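Local structure of VIN1 (Oscarella pearsei, 6BFI) at residues 144-152 with 231-242; 321-332 with 349-360. The protein binds actin filaments and may play a role in cell-cell adhesion, as a member of the vinculin/alpha-catenin family. All coordinates share one frame; numbering follows the deposited sequence.

Contact 1 (144-152 with 231-242); sequences YLDVAKVID and RDYVIQKLFIAI
Leu145, of helix 102-145, packs on Leu238 and Ile242 of helix 224-249 within an all-helical bundle of the vinculin family, and the 3-10 turns of 146-150 carry the contact on along that helix. Its apolar part starts at Leu145 CD1, which meets Leu238 CB at 3.7 Å, the two side chains crossing at about a right angle, and reaches tip to tip to Ile242 CD1. One turn on, Ile235 CD1 touches both Ala148 CB (4.0 Å) and Lys149 CG (3.7 Å). Ile209 and Phe160, from helices 185-215 and 154-178, also press on Ala148.

The polar part is charged. Arg231 lays one guanidinium face over Lys149 CA, its chain bent at chi3 (58°), and NE bonds Asp232 OD1 at 3.0 Å from above the carboxylate plane. With an alanine in place of Arg231, Asp232 OD1 would probably lose its guanidinium mate and the backbone at Lys149 its flat cover. No direct hydrogen bond crosses between the segments. The extended Lys149 chain runs past Asp232 OD1, and NZ pairs with Asp146 OD1 (3.6 Å). The same NZ donates to a water at 3.1 Å, which in turn donates to Asp232 O at 2.9 Å.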
loop_
_atom_site.group_PDB
_atom_site.type_symbol
_atom_site.label_atom_id
_atom_site.label_comp_id
_atom_site.label_asym_id
_atom_site.label_seq_id
_atom_site.Cartn_x
_atom_site.Cartn_y
_atom_site.Cartn_z
ATOM N N TYR A 144 2.869 14.402 -29.743
ATOM C CA TYR A 144 2.833 15.850 -29.915
ATOM C C TYR A 144 3.486 16.595 -28.757
ATOM O O TYR A 144 3.826 17.772 -28.913
ATOM C CB TYR A 144 1.395 16.339 -30.098
ATOM C CG TYR A 144 1.318 17.795 -30.513
ATOM C CD1 TYR A 144 1.850 18.219 -31.724
ATOM C CD2 TYR A 144 0.723 18.744 -29.692
ATOM C CE1 TYR A 144 1.789 19.544 -32.107
ATOM C CE2 TYR A 144 0.655 20.071 -30.069
ATOM C CZ TYR A 144 1.189 20.465 -31.277
ATOM O OH TYR A 144 1.125 21.785 -31.653
ATOM N N LEU A 145 3.669 15.942 -27.605
ATOM C CA LEU A 145 4.334 16.604 -26.484
ATOM C C LEU A 145 5.725 17.106 -26.865
ATOM O O LEU A 145 6.143 18.186 -26.431
ATOM C CB LEU A 145 4.424 15.657 -25.289
ATOM C CG LEU A 145 3.167 15.527 -24.432
ATOM C CD1 LEU A 145 3.399 14.532 -23.308
ATOM C CD2 LEU A 145 2.764 16.885 -23.881
ATOM N N ASP A 146 6.454 16.343 -27.682
ATOM C CA ASP A 146 7.847 16.666 -27.971
ATOM C C ASP A 146 8.011 17.930 -28.806
ATOM O O ASP A 146 9.134 18.437 -28.909
ATOM C CB ASP A 146 8.517 15.488 -28.681
ATOM C CG ASP A 146 9.920 15.219 -28.170
ATOM O OD1 ASP A 146 10.100 15.156 -26.937
ATOM O OD2 ASP A 146 10.842 15.077 -29.000
ATOM N N VAL A 147 6.934 18.448 -29.400
ATOM C CA VAL A 147 7.023 19.665 -30.201
ATOM C C VAL A 147 7.388 20.876 -29.347
ATOM O O VAL A 147 7.966 21.843 -29.856
ATOM C CB VAL A 147 5.693 19.879 -30.957
ATOM C CG1 VAL A 147 5.700 21.183 -31.734
ATOM C CG2 VAL A 147 5.426 18.713 -31.897
ATOM N N ALA A 148 7.098 20.832 -28.046
ATOM C CA ALA A 148 7.318 21.989 -27.185
ATOM C C ALA A 148 8.789 22.367 -27.061
ATOM O O ALA A 148 9.094 23.492 -26.646
ATOM C CB ALA A 148 6.731 21.724 -25.800
ATOM N N LYS A 149 9.708 21.469 -27.419
ATOM C CA LYS A 149 11.129 21.761 -27.258
ATOM C C LYS A 149 11.644 22.787 -28.262
ATOM O O LYS A 149 12.731 23.336 -28.059
ATOM C CB LYS A 149 11.942 20.470 -27.367
ATOM C CG LYS A 149 11.500 19.393 -26.396
ATOM C CD LYS A 149 12.477 18.232 -26.353
ATOM C CE LYS A 149 12.051 17.209 -25.310
ATOM N NZ LYS A 149 13.040 16.107 -25.166
ATOM N N VAL A 150 10.897 23.061 -29.336
ATOM C CA VAL A 150 11.331 24.019 -30.349
ATOM C C VAL A 150 10.633 25.366 -30.215
ATOM O O VAL A 150 10.852 26.254 -31.049
ATOM C CB VAL A 150 11.129 23.451 -31.770
ATOM C CG1 VAL A 150 12.135 24.053 -32.743
ATOM C CG2 VAL A 150 11.241 21.935 -31.762
ATOM N N ILE A 151 9.806 25.548 -29.192
ATOM C CA ILE A 151 9.080 26.801 -29.015
ATOM C C ILE A 151 10.033 27.867 -28.489
ATOM O O ILE A 151 10.715 27.666 -27.479
ATOM C CB ILE A 151 7.886 26.611 -28.069
ATOM C CG1 ILE A 151 6.965 25.503 -28.582
ATOM C CG2 ILE A 151 7.117 27.916 -27.914
ATOM C CD1 ILE A 151 5.759 25.268 -27.697
ATOM N N ASP A 152 10.077 29.009 -29.175
ATOM C CA ASP A 152 10.900 30.138 -28.755
ATOM C C ASP A 152 10.154 31.460 -28.684
ATOM O O ASP A 152 10.658 32.393 -28.045
ATOM C CB ASP A 152 12.105 30.306 -29.691
ATOM C CG ASP A 152 13.287 29.446 -29.284
ATOM O OD1 ASP A 152 13.074 28.293 -28.855
ATOM O OD2 ASP A 152 14.433 29.930 -29.387
ATOM N N ARG A 231 11.786 22.878 -18.610
ATOM C CA ARG A 231 10.779 22.518 -19.602
ATOM C C ARG A 231 10.859 21.037 -19.962
ATOM O O ARG A 231 9.861 20.313 -19.881
ATOM C CB ARG A 231 10.950 23.383 -20.850
ATOM C CG ARG A 231 10.030 23.009 -21.995
ATOM C CD ARG A 231 10.547 23.603 -23.289
ATOM N NE ARG A 231 11.902 23.139 -23.575
ATOM C CZ ARG A 231 12.735 23.733 -24.422
ATOM N NH1 ARG A 231 12.358 24.828 -25.071
ATOM N NH2 ARG A 231 13.949 23.234 -24.614
ATOM N N ASP A 232 12.050 20.567 -20.344
ATOM C CA ASP A 232 12.199 19.174 -20.757
ATOM C C ASP A 232 11.943 18.211 -19.603
ATOM O O ASP A 232 11.547 17.063 -19.832
ATOM C CB ASP A 232 13.591 18.944 -21.344
ATOM C CG ASP A 232 13.862 19.818 -22.555
ATOM O OD1 ASP A 232 12.890 20.343 -23.136
ATOM O OD2 ASP A 232 15.045 19.979 -22.927
ATOM N N TYR A 233 12.170 18.656 -18.367
ATOM C CA TYR A 233 11.803 17.847 -17.212
ATOM C C TYR A 233 10.296 17.656 -17.150
ATOM O O TYR A 233 9.812 16.540 -16.913
ATOM C CB TYR A 233 12.321 18.498 -15.928
ATOM C CG TYR A 233 11.708 17.941 -14.660
ATOM C CD1 TYR A 233 12.210 16.789 -14.071
ATOM C CD2 TYR A 233 10.632 18.574 -14.050
ATOM C CE1 TYR A 233 11.653 16.278 -12.913
ATOM C CE2 TYR A 233 10.070 18.073 -12.893
ATOM C CZ TYR A 233 10.583 16.922 -12.328
ATOM O OH TYR A 233 10.025 16.415 -11.175
ATOM N N VAL A 234 9.533 18.731 -17.366
ATOM C CA VAL A 234 8.079 18.588 -17.351
ATOM C C VAL A 234 7.613 17.741 -18.532
ATOM O O VAL A 234 6.693 16.920 -18.404
ATOM C CB VAL A 234 7.404 19.970 -17.333
ATOM C CG1 VAL A 234 5.892 19.821 -17.277
ATOM C CG2 VAL A 234 7.907 20.787 -16.146
ATOM N N ILE A 235 8.247 17.913 -19.695
ATOM C CA ILE A 235 7.902 17.099 -20.857
ATOM C C ILE A 235 8.143 15.625 -20.563
ATOM O O ILE A 235 7.354 14.760 -20.962
ATOM C CB ILE A 235 8.693 17.561 -22.094
ATOM C CG1 ILE A 235 8.406 19.031 -22.393
ATOM C CG2 ILE A 235 8.348 16.700 -23.302
ATOM C CD1 ILE A 235 9.226 19.596 -23.533
ATOM N N GLN A 236 9.237 15.311 -19.864
ATOM C CA GLN A 236 9.535 13.916 -19.563
ATOM C C GLN A 236 8.582 13.359 -18.513
ATOM O O GLN A 236 8.190 12.192 -18.587
ATOM C CB GLN A 236 10.988 13.763 -19.111
ATOM C CG GLN A 236 11.897 13.123 -20.153
ATOM C CD GLN A 236 11.492 11.697 -20.497
ATOM O OE1 GLN A 236 10.807 11.029 -19.724
ATOM N NE2 GLN A 236 11.916 11.227 -21.666
ATOM N N LYS A 237 8.202 14.174 -17.524
ATOM C CA LYS A 237 7.222 13.715 -16.545
ATOM C C LYS A 237 5.894 13.383 -17.220
ATOM O O LYS A 237 5.290 12.334 -16.951
ATOM C CB LYS A 237 7.035 14.768 -15.450
ATOM C CG LYS A 237 6.012 14.366 -14.399
ATOM C CD LYS A 237 5.965 15.338 -13.226
ATOM C CE LYS A 237 7.176 15.194 -12.318
ATOM N NZ LYS A 237 7.067 16.053 -11.100
ATOM N N LEU A 238 5.432 14.261 -18.116
ATOM C CA LEU A 238 4.213 13.971 -18.868
ATOM C C LEU A 238 4.376 12.719 -19.724
ATOM O O LEU A 238 3.483 11.861 -19.762
ATOM C CB LEU A 238 3.837 15.169 -19.738
ATOM C CG LEU A 238 3.128 16.332 -19.044
ATOM C CD1 LEU A 238 3.120 17.563 -19.937
ATOM C CD2 LEU A 238 1.709 15.935 -18.671
ATOM N N PHE A 239 5.516 12.598 -20.409
ATOM C CA PHE A 239 5.774 11.436 -21.258
ATOM C C PHE A 239 5.689 10.142 -20.460
ATOM O O PHE A 239 5.056 9.170 -20.892
ATOM C CB PHE A 239 7.151 11.580 -21.911
ATOM C CG PHE A 239 7.494 10.476 -22.871
ATOM C CD1 PHE A 239 7.209 10.603 -24.219
ATOM C CD2 PHE A 239 8.116 9.318 -22.430
ATOM C CE1 PHE A 239 7.527 9.594 -25.108
ATOM C CE2 PHE A 239 8.435 8.303 -23.314
ATOM C CZ PHE A 239 8.139 8.441 -24.654
ATOM N N ILE A 240 6.322 10.115 -19.285
ATOM C CA ILE A 240 6.349 8.912 -18.462
ATOM C C ILE A 240 4.956 8.589 -17.935
ATOM O O ILE A 240 4.517 7.432 -17.976
ATOM C CB ILE A 240 7.372 9.080 -17.323
ATOM C CG1 ILE A 240 8.796 8.952 -17.876
ATOM C CG2 ILE A 240 7.118 8.078 -16.204
ATOM C CD1 ILE A 240 9.876 9.325 -16.891
ATOM N N ALA A 241 4.235 9.603 -17.446
ATOM C CA ALA A 241 2.870 9.371 -16.978
ATOM C C ALA A 241 1.998 8.780 -18.079
ATOM O O ALA A 241 1.228 7.841 -17.835
ATOM C CB ALA A 241 2.262 10.673 -16.460
ATOM N N ILE A 242 2.107 9.307 -19.300
ATOM C CA ILE A 242 1.296 8.783 -20.395
ATOM C C ILE A 242 1.733 7.367 -20.757
ATOM O O ILE A 242 0.899 6.518 -21.103
ATOM C CB ILE A 242 1.356 9.733 -21.605
ATOM C CG1 ILE A 242 0.714 11.072 -21.250
ATOM C CG2 ILE A 242 0.652 9.119 -22.811
ATOM C CD1 ILE A 242 0.700 12.069 -22.404
HETATM O O HOH W 1 12.796 15.744 -22.124
#

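Contact 2 (321-332 with 349-360); sequences AADELDQILKEL and LAHAAAVKLQEL
Lys356, which lies against Leu325 and Ile328 of the facing helix, closes a salt bridge along its own helix: NZ donates to Glu359 OE1 at 3.2 Å, reaching the carboxylate on its syn side, somewhat out of the carboxylate plane. Across the interface Glu324 OE1 stands 4.4 Å from the same Lys356 NZ, too far for a salt bridge, yet near enough that the negative charge probably still favours the ammonium. The lysine CB meets Leu325 and its CG meets Ile328, and a bend at chi2 (-52°) turns CD and CE to where the Glu324 carboxylate lies against them.

The rest is apolar, with no hydrogen bond between the helices. Leu325 is a knob in a hole formed by Ala353, Lys356, Leu357 and Leu360. Its CD1 branch meets Leu360 CD2 at 3.8 Å and Leu357 CD1 at 3.9 Å, while CD2 rests near the Ala353 carbonyl oxygen. Ile328 follows one turn later, setting CG2 against Ala353 CB (3.7 Å) and CD1 against Lys356 CG. At the far end Leu332 and Leu349 lie alongside each other, pointing opposite ways, CD2 to CD2 at 3.8 Å. With chi1 at -171° Leu349 swings CG away from its backbone N and toward the facing helix, and its branches then part, CD1 to Ile328 CG2 and CD2 to Glu331 CB.

Helix 289-306 packs on Ala322 and Leu329, and helix 268-283 on Ala353 and Leu357. The axes of 321-332 and 349-360 approach to 10.2 Å at 162°, nearly antiparallel. Two consecutive antiparallel helices joined by a short link form a helical hairpin, here with Leu325 as a knob in the partner helix, part of the antiparallel helical bundles from which vinculin-family proteins are built.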
loop_
_atom_site.group_PDB
_atom_site.type_symbol
_atom_site.label_atom_id
_atom_site.label_comp_id
_atom_site.label_asym_id
_atom_site.label_seq_id
_atom_site.Cartn_x
_atom_site.Cartn_y
_atom_site.Cartn_z
ATOM N N ALA A 321 22.386 -2.353 23.959
ATOM C CA ALA A 321 21.323 -3.349 24.055
ATOM C C ALA A 321 21.631 -4.563 23.188
ATOM O O ALA A 321 21.356 -5.704 23.580
ATOM C CB ALA A 321 19.984 -2.729 23.658
ATOM N N ALA A 322 22.218 -4.338 22.009
ATOM C CA ALA A 322 22.556 -5.446 21.123
ATOM C C ALA A 322 23.579 -6.375 21.765
ATOM O O ALA A 322 23.391 -7.598 21.799
ATOM C CB ALA A 322 23.075 -4.910 19.789
ATOM N N ASP A 323 24.673 -5.811 22.286
ATOM C CA ASP A 323 25.704 -6.646 22.897
ATOM C C ASP A 323 25.216 -7.302 24.182
ATOM O O ASP A 323 25.635 -8.423 24.501
ATOM C CB ASP A 323 26.963 -5.821 23.160
ATOM C CG ASP A 323 27.821 -5.661 21.919
ATOM O OD1 ASP A 323 27.807 -6.576 21.067
ATOM O OD2 ASP A 323 28.507 -4.624 21.797
ATOM N N GLU A 324 24.342 -6.627 24.932
ATOM C CA GLU A 324 23.734 -7.261 26.098
ATOM C C GLU A 324 22.921 -8.481 25.685
ATOM O O GLU A 324 23.019 -9.550 26.305
ATOM C CB GLU A 324 22.857 -6.259 26.847
ATOM C CG GLU A 324 22.202 -6.829 28.097
ATOM C CD GLU A 324 21.337 -5.814 28.822
ATOM O OE1 GLU A 324 20.598 -5.067 28.147
ATOM O OE2 GLU A 324 21.405 -5.759 30.069
ATOM N N LEU A 325 22.120 -8.341 24.624
ATOM C CA LEU A 325 21.324 -9.470 24.149
ATOM C C LEU A 325 22.213 -10.603 23.648
ATOM O O LEU A 325 21.915 -11.781 23.882
ATOM C CB LEU A 325 20.360 -9.011 23.057
ATOM C CG LEU A 325 18.968 -8.623 23.557
ATOM C CD1 LEU A 325 18.248 -7.755 22.540
ATOM C CD2 LEU A 325 18.158 -9.875 23.863
ATOM N N ASP A 326 23.310 -10.270 22.963
ATOM C CA ASP A 326 24.247 -11.305 22.536
ATOM C C ASP A 326 24.840 -12.042 23.731
ATOM O O ASP A 326 24.991 -13.270 23.702
ATOM C CB ASP A 326 25.355 -10.693 21.680
ATOM C CG ASP A 326 25.160 -10.955 20.200
ATOM O OD1 ASP A 326 24.660 -12.046 19.849
ATOM O OD2 ASP A 326 25.508 -10.072 19.387
ATOM N N GLN A 327 25.177 -11.309 24.797
ATOM C CA GLN A 327 25.700 -11.954 25.997
ATOM C C GLN A 327 24.669 -12.897 26.609
ATOM O O GLN A 327 24.996 -14.031 26.987
ATOM C CB GLN A 327 26.136 -10.898 27.012
ATOM C CG GLN A 327 26.818 -11.467 28.244
ATOM C CD GLN A 327 28.156 -12.108 27.931
ATOM O OE1 GLN A 327 28.785 -11.800 26.916
ATOM N NE2 GLN A 327 28.599 -13.010 28.802
ATOM N N ILE A 328 23.414 -12.447 26.708
ATOM C CA ILE A 328 22.354 -13.317 27.214
ATOM C C ILE A 328 22.225 -14.562 26.344
ATOM O O ILE A 328 21.982 -15.667 26.847
ATOM C CB ILE A 328 21.023 -12.547 27.305
ATOM C CG1 ILE A 328 21.121 -11.435 28.352
ATOM C CG2 ILE A 328 19.878 -13.487 27.645
ATOM C CD1 ILE A 328 19.808 -10.726 28.611
ATOM N N LEU A 329 22.396 -14.409 25.029
ATOM C CA LEU A 329 22.314 -15.562 24.137
ATOM C C LEU A 329 23.443 -16.550 24.405
ATOM O O LEU A 329 23.217 -17.766 24.440
ATOM C CB LEU A 329 22.334 -15.104 22.679
ATOM C CG LEU A 329 20.971 -15.045 21.987
ATOM C CD1 LEU A 329 19.987 -14.208 22.789
ATOM C CD2 LEU A 329 21.111 -14.504 20.572
ATOM N N LYS A 330 24.665 -16.046 24.594
ATOM C CA LYS A 330 25.779 -16.929 24.927
ATOM C C LYS A 330 25.522 -17.666 26.236
ATOM O O LYS A 330 25.809 -18.864 26.349
ATOM C CB LYS A 330 27.076 -16.125 25.003
ATOM C CG LYS A 330 27.419 -15.399 23.712
ATOM C CD LYS A 330 28.253 -14.156 23.976
ATOM C CE LYS A 330 28.372 -13.296 22.726
ATOM N NZ LYS A 330 29.045 -11.997 22.999
ATOM N N GLU A 331 24.968 -16.967 27.231
ATOM C CA GLU A 331 24.647 -17.614 28.501
ATOM C C GLU A 331 23.591 -18.700 28.320
ATOM O O GLU A 331 23.696 -19.784 28.909
ATOM C CB GLU A 331 24.181 -16.569 29.514
ATOM C CG GLU A 331 25.277 -15.610 29.956
ATOM C CD GLU A 331 24.772 -14.526 30.891
ATOM O OE1 GLU A 331 23.824 -13.805 30.517
ATOM O OE2 GLU A 331 25.321 -14.400 32.006
ATOM N N LEU A 332 22.568 -18.433 27.504
ATOM C CA LEU A 332 21.539 -19.437 27.258
ATOM C C LEU A 332 22.110 -20.656 26.546
ATOM O O LEU A 332 21.749 -21.796 26.863
ATOM C CB LEU A 332 20.394 -18.835 26.446
ATOM C CG LEU A 332 19.330 -18.080 27.240
ATOM C CD1 LEU A 332 18.332 -17.430 26.296
ATOM C CD2 LEU A 332 18.627 -19.017 28.210
ATOM N N LEU A 349 15.917 -16.820 32.277
ATOM C CA LEU A 349 16.870 -16.093 31.445
ATOM C C LEU A 349 16.292 -15.823 30.061
ATOM O O LEU A 349 16.507 -14.745 29.489
ATOM C CB LEU A 349 18.177 -16.880 31.349
ATOM C CG LEU A 349 19.373 -16.188 30.694
ATOM C CD1 LEU A 349 19.650 -14.853 31.366
ATOM C CD2 LEU A 349 20.597 -17.087 30.762
ATOM N N ALA A 350 15.545 -16.783 29.510
ATOM C CA ALA A 350 14.905 -16.574 28.216
ATOM C C ALA A 350 13.829 -15.499 28.300
ATOM O O ALA A 350 13.692 -14.679 27.386
ATOM C CB ALA A 350 14.313 -17.885 27.702
ATOM N N HIS A 351 13.056 -15.490 29.387
ATOM C CA HIS A 351 12.044 -14.454 29.571
ATOM C C HIS A 351 12.689 -13.080 29.708
ATOM O O HIS A 351 12.193 -12.091 29.151
ATOM C CB HIS A 351 11.187 -14.779 30.795
ATOM C CG HIS A 351 9.968 -13.920 30.928
ATOM N ND1 HIS A 351 10.016 -12.629 31.407
ATOM C CD2 HIS A 351 8.667 -14.171 30.651
ATOM C CE1 HIS A 351 8.797 -12.120 31.414
ATOM N NE2 HIS A 351 7.960 -13.036 30.962
ATOM N N ALA A 352 13.804 -13.001 30.442
ATOM C CA ALA A 352 14.548 -11.748 30.517
ATOM C C ALA A 352 15.036 -11.319 29.139
ATOM O O ALA A 352 15.017 -10.127 28.807
ATOM C CB ALA A 352 15.722 -11.887 31.486
ATOM N N ALA A 353 15.471 -12.281 28.318
ATOM C CA ALA A 353 15.854 -11.957 26.948
ATOM C C ALA A 353 14.668 -11.420 26.160
ATOM O O ALA A 353 14.822 -10.511 25.336
ATOM C CB ALA A 353 16.443 -13.185 26.258
ATOM N N ALA A 354 13.475 -11.967 26.400
ATOM C CA ALA A 354 12.282 -11.465 25.725
ATOM C C ALA A 354 12.016 -10.015 26.102
ATOM O O ALA A 354 11.741 -9.171 25.237
ATOM C CB ALA A 354 11.077 -12.344 26.069
ATOM N N VAL A 355 12.100 -9.707 27.399
ATOM C CA VAL A 355 11.921 -8.329 27.849
ATOM C C VAL A 355 12.951 -7.416 27.194
ATOM O O VAL A 355 12.620 -6.323 26.713
ATOM C CB VAL A 355 11.991 -8.260 29.387
ATOM C CG1 VAL A 355 11.772 -6.836 29.869
ATOM C CG2 VAL A 355 10.965 -9.196 30.000
ATOM N N LYS A 356 14.214 -7.853 27.148
ATOM C CA LYS A 356 15.250 -7.045 26.511
ATOM C C LYS A 356 14.990 -6.864 25.021
ATOM O O LYS A 356 15.373 -5.839 24.445
ATOM C CB LYS A 356 16.622 -7.675 26.737
ATOM C CG LYS A 356 17.073 -7.645 28.186
ATOM C CD LYS A 356 16.973 -6.238 28.748
ATOM C CE LYS A 356 17.276 -6.204 30.233
ATOM N NZ LYS A 356 17.039 -4.846 30.793
ATOM N N LEU A 357 14.349 -7.841 24.379
ATOM C CA LEU A 357 14.022 -7.698 22.966
ATOM C C LEU A 357 12.911 -6.674 22.768
ATOM O O LEU A 357 12.942 -5.889 21.809
ATOM C CB LEU A 357 13.631 -9.055 22.383
ATOM C CG LEU A 357 13.758 -9.215 20.869
ATOM C CD1 LEU A 357 15.081 -8.643 20.386
ATOM C CD2 LEU A 357 13.644 -10.679 20.493
ATOM N N GLN A 358 11.928 -6.658 23.673
ATOM C CA GLN A 358 10.927 -5.596 23.644
ATOM C C GLN A 358 11.563 -4.225 23.842
ATOM O O GLN A 358 11.204 -3.260 23.155
ATOM C CB GLN A 358 9.861 -5.841 24.709
ATOM C CG GLN A 358 8.642 -6.580 24.208
ATOM C CD GLN A 358 7.456 -6.425 25.136
ATOM O OE1 GLN A 358 7.616 -6.168 26.329
ATOM N NE2 GLN A 358 6.254 -6.571 24.589
ATOM N N GLU A 359 12.509 -4.116 24.780
ATOM C CA GLU A 359 13.160 -2.830 25.016
ATOM C C GLU A 359 14.001 -2.405 23.817
ATOM O O GLU A 359 14.082 -1.212 23.500
ATOM C CB GLU A 359 14.011 -2.896 26.283
ATOM C CG GLU A 359 13.190 -3.026 27.556
ATOM C CD GLU A 359 14.042 -3.231 28.800
ATOM O OE1 GLU A 359 15.284 -3.133 28.706
ATOM O OE2 GLU A 359 13.463 -3.493 29.875
ATOM N N LEU A 360 14.633 -3.366 23.138
ATOM C CA LEU A 360 15.366 -3.042 21.919
ATOM C C LEU A 360 14.425 -2.527 20.838
ATOM O O LEU A 360 14.731 -1.541 20.153
ATOM C CB LEU A 360 16.140 -4.263 21.422
ATOM C CG LEU A 360 16.854 -4.104 20.077
ATOM C CD1 LEU A 360 17.827 -2.931 20.112
ATOM C CD2 LEU A 360 17.574 -5.384 19.694
#

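From the N terminus the chain reaches contact 1 first, where helix 102-145 and the 3-10 turns after it meet helix 224-249 after 78 intervening residues that are mostly helix, among them helices 154-178 and 185-215. That loop closes before contact 2 opens, so the two are in series and neither nest nor cross. Contact 2 spans only 16 residues and joins the neighbouring helices 312-338 and 344-375 across their short connection. The centres of contact 1 and contact 2 lie about 58 Å apart, on opposite sides of the chain's centre. The nearest atoms of contact 1 and contact 2 are about 36 Å apart. Contact 1 thus ties helices distant in sequence, and contact 2 sequential ones, in separate regions of this largely helical protein.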